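Long-range contact in FMN-dependent nitronate monooxygenase (Shewanella oneidensis, PDB 5LSM), which probably oxidises propionate 3-nitronate to 3-oxopropanoate with molecular oxygen, using bound FMN as cofactor: residues A[55-59]-A[121-127]. Sequence-based numbering, arbitrary orientation.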
ATOM      1  N   LEU A  55      24.441  13.826 -20.591  1.00 39.41           N
ATOM      2  CA  LEU A  55      23.737  15.103 -20.717  1.00 39.52           C
ATOM      3  C   LEU A  55      24.000  15.734 -22.063  1.00 42.53           C
ATOM      4  O   LEU A  55      23.125  16.410 -22.607  1.00 37.96           O
ATOM      5  CB  LEU A  55      24.136  16.085 -19.598  1.00 38.85           C
ATOM      6  CG  LEU A  55      23.393  15.883 -18.272  1.00 41.32           C
ATOM      7  CD1 LEU A  55      24.173  16.486 -17.120  1.00 44.36           C
ATOM      8  CD2 LEU A  55      21.988  16.468 -18.336  1.00 40.72           C
ATOM      9  N   THR A  56      25.223  15.567 -22.571  1.00 36.12           N
ATOM     10  CA  THR A  56      25.555  16.059 -23.897  1.00 36.13           C
ATOM     11  C   THR A  56      24.721  15.301 -24.958  1.00 34.13           C
ATOM     12  O   THR A  56      24.078  15.921 -25.818  1.00 30.45           O
ATOM     13  CB  THR A  56      27.087  15.975 -24.169  1.00 39.13           C
ATOM     14  OG1 THR A  56      27.763  16.959 -23.374  1.00 41.47           O
ATOM     15  CG2 THR A  56      27.416  16.244 -25.632  1.00 36.59           C
ATOM     16  N   ALA A  57      24.629  13.981 -24.816  1.00 34.64           N
ATOM     17  CA  ALA A  57      23.767  13.179 -25.684  1.00 36.21           C
ATOM     18  C   ALA A  57      22.290  13.600 -25.620  1.00 35.49           C
ATOM     19  O   ALA A  57      21.610  13.626 -26.645  1.00 38.86           O
ATOM     20  CB  ALA A  57      23.909  11.701 -25.370  1.00 34.86           C
ATOM     21  N   ILE A  58      21.794  13.961 -24.444  1.00 35.27           N
ATOM     22  CA  ILE A  58      20.414  14.444 -24.352  1.00 33.95           C
ATOM     23  C   ILE A  58      20.237  15.762 -25.108  1.00 37.64           C
ATOM     24  O   ILE A  58      19.300  15.909 -25.899  1.00 44.66           O
ATOM     25  CB  ILE A  58      19.947  14.590 -22.892  1.00 31.28           C
ATOM     26  CG1 ILE A  58      19.725  13.200 -22.279  1.00 33.46           C
ATOM     27  CG2 ILE A  58      18.660  15.408 -22.810  1.00 30.70           C
ATOM     28  CD1 ILE A  58      19.783  13.175 -20.759  1.00 32.92           C
ATOM     29  N   ARG A  59      21.190  16.678 -24.952  1.00 38.86           N
ATOM     30  CA  ARG A  59      21.014  18.038 -25.457  1.00 40.24           C
ATOM     31  C   ARG A  59      21.149  18.148 -26.971  1.00 38.29           C
ATOM     32  O   ARG A  59      20.672  19.105 -27.568  1.00 34.02           O
ATOM     33  CB  ARG A  59      21.964  19.016 -24.760  1.00 36.90           C
ATOM     34  CG  ARG A  59      21.561  19.343 -23.327  1.00 39.49           C
ATOM     35  CD  ARG A  59      20.135  19.890 -23.193  1.00 38.14           C
ATOM     36  NE  ARG A  59      20.013  20.765 -22.017  1.00 48.12           N
ATOM     37  CZ  ARG A  59      18.897  20.959 -21.308  1.00 49.15           C
ATOM     38  NH1 ARG A  59      17.757  20.377 -21.661  1.00 51.19           N
ATOM     39  NH2 ARG A  59      18.917  21.774 -20.258  1.00 46.26           N
ATOM     40  N   LEU A 121      26.712  19.877 -13.805  1.00 44.61           N
ATOM     41  CA  LEU A 121      25.341  20.310 -14.055  1.00 45.28           C
ATOM     42  C   LEU A 121      25.283  21.774 -14.480  1.00 42.18           C
ATOM     43  O   LEU A 121      24.416  22.177 -15.264  1.00 36.59           O
ATOM     44  CB  LEU A 121      24.476  20.123 -12.803  1.00 47.65           C
ATOM     45  CG  LEU A 121      23.784  18.778 -12.574  1.00 53.60           C
ATOM     46  CD1 LEU A 121      22.661  18.938 -11.548  1.00 51.52           C
ATOM     47  CD2 LEU A 121      23.240  18.199 -13.876  1.00 58.40           C
ATOM     48  N   ALA A 122      26.173  22.581 -13.929  1.00 43.94           N
ATOM     49  CA  ALA A 122      26.096  24.023 -14.123  1.00 45.67           C
ATOM     50  C   ALA A 122      26.219  24.377 -15.602  1.00 45.38           C
ATOM     51  O   ALA A 122      25.645  25.355 -16.043  1.00 46.46           O
ATOM     52  CB  ALA A 122      27.179  24.717 -13.322  1.00 43.52           C
ATOM     53  N   LYS A 123      26.979  23.579 -16.357  1.00 51.26           N
ATOM     54  CA  LYS A 123      27.130  23.781 -17.807  1.00 50.54           C
ATOM     55  C   LYS A 123      25.812  23.573 -18.567  1.00 52.55           C
ATOM     56  O   LYS A 123      25.528  24.287 -19.523  1.00 56.19           O
ATOM     57  CB  LYS A 123      28.213  22.848 -18.373  1.00 52.04           C
ATOM     58  N   PHE A 124      24.991  22.628 -18.112  1.00 53.45           N
ATOM     59  CA  PHE A 124      23.775  22.247 -18.841  1.00 45.68           C
ATOM     60  C   PHE A 124      22.508  22.933 -18.337  1.00 42.70           C
ATOM     61  O   PHE A 124      21.597  23.178 -19.121  1.00 54.01           O
ATOM     62  CB  PHE A 124      23.601  20.722 -18.827  1.00 41.60           C
ATOM     63  CG  PHE A 124      24.695  19.994 -19.544  1.00 41.55           C
ATOM     64  CD1 PHE A 124      24.709  19.931 -20.931  1.00 41.95           C
ATOM     65  CD2 PHE A 124      25.778  19.492 -18.846  1.00 42.28           C
ATOM     66  CE1 PHE A 124      25.760  19.336 -21.603  1.00 38.07           C
ATOM     67  CE2 PHE A 124      26.813  18.856 -19.510  1.00 40.78           C
ATOM     68  CZ  PHE A 124      26.810  18.787 -20.890  1.00 38.40           C
ATOM     69  N   LYS A 125      22.439  23.218 -17.038  1.00 44.60           N
ATOM     70  CA  LYS A 125      21.292  23.940 -16.432  1.00 43.48           C
ATOM     71  C   LYS A 125      19.938  23.270 -16.656  1.00 42.25           C
ATOM     72  O   LYS A 125      19.095  23.796 -17.375  1.00 34.27           O
ATOM     73  CB  LYS A 125      21.241  25.385 -16.911  1.00 42.74           C
ATOM     74  CG  LYS A 125      22.361  26.240 -16.338  1.00 45.75           C
ATOM     75  CD  LYS A 125      22.003  27.712 -16.374  1.00 51.98           C
ATOM     76  CE  LYS A 125      21.681  28.173 -17.787  1.00 56.42           C
ATOM     77  NZ  LYS A 125      21.871  29.643 -17.914  1.00 59.64           N
ATOM     78  N   PRO A 126      19.725  22.113 -16.003  1.00 45.95           N
ATOM     79  CA  PRO A 126      18.530  21.288 -16.143  1.00 43.14           C
ATOM     80  C   PRO A 126      17.269  21.998 -15.717  1.00 36.07           C
ATOM     81  O   PRO A 126      17.243  22.633 -14.685  1.00 41.16           O
ATOM     82  CB  PRO A 126      18.796  20.121 -15.194  1.00 47.31           C
ATOM     83  CG  PRO A 126      20.270  20.033 -15.113  1.00 54.02           C
ATOM     84  CD  PRO A 126      20.747  21.450 -15.174  1.00 51.35           C
ATOM     85  N   GLU A 127      16.199  21.770 -16.450  1.00 32.45           N
ATOM     86  CA  GLU A 127      14.922  22.372 -16.133  1.00 32.07           C
ATOM     87  C   GLU A 127      14.445  21.872 -14.778  1.00 28.47           C
ATOM     88  O   GLU A 127      13.965  22.642 -13.941  1.00 22.30           O
ATOM     89  CB  GLU A 127      13.909  22.062 -17.237  1.00 35.51           C
ATOM     90  CG  GLU A 127      14.217  22.762 -18.570  1.00 39.32           C
ATOM     91  CD  GLU A 127      15.477  22.229 -19.269  1.00 48.37           C
ATOM     92  OE1 GLU A 127      15.863  21.052 -19.045  1.00 46.85           O
ATOM     93  OE2 GLU A 127      16.085  22.982 -20.056  1.00 61.63           O
TER
HETATM   94  O   HOH W   1      22.040  22.515 -22.018  1.00 39.21           O
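Leu55 and Phe124 have the nearest CA atoms of the two segments, 7.4 Å apart. Segment 55-59 is the last turn of helix 48-59. Segment 121-127 ends helix 115-124, turns at Lys125 with positive phi and runs on into strand 128-132. Leu55 CB sits over the centre of one face of the Phe124 ring, a CH-pi contact 3.7 Å from the centroid. Leu55 CD1 reaches past the ring to Leu121 CD2 at 3.8 Å. Both leucines also touch Val68 of strand 66-71. Thr56 OG1 stands at the ring edge, 3.2 Å from Phe124 CZ, but its hydrogen bond goes to Glu52 O. Arg59 CG passes the ring obliquely. The arginine chain bends at chi2 (-56°) and carries its guanidinium across to the end of helix 115-124. There NH2 gives a nearly straight bond to Phe124 O (3.2 Å, 172°). Phe124 O lies in the guanidinium plane, while NH2 stands above the carbonyl plane. A water bridges Arg59 NE and the same oxygen. NH2 also forms a salt bridge with Glu127 OE2 at 3.1 Å, on its syn side; the bonds to OE1 are weak. The two flat groups are steeply inclined, 72° apart. With an alanine here in place of Arg59, Phe124 O would probably lose its direct side-chain donor and Glu127 its cationic mate. The contact thus joins two outer helices of the TIM-barrel fold. An apolar patch lies against the strands. Beside it, one guanidinium serves a carbonyl at the end of helix 115-124 and pairs with Glu127, whose carboxylate is also held by Ile66 N.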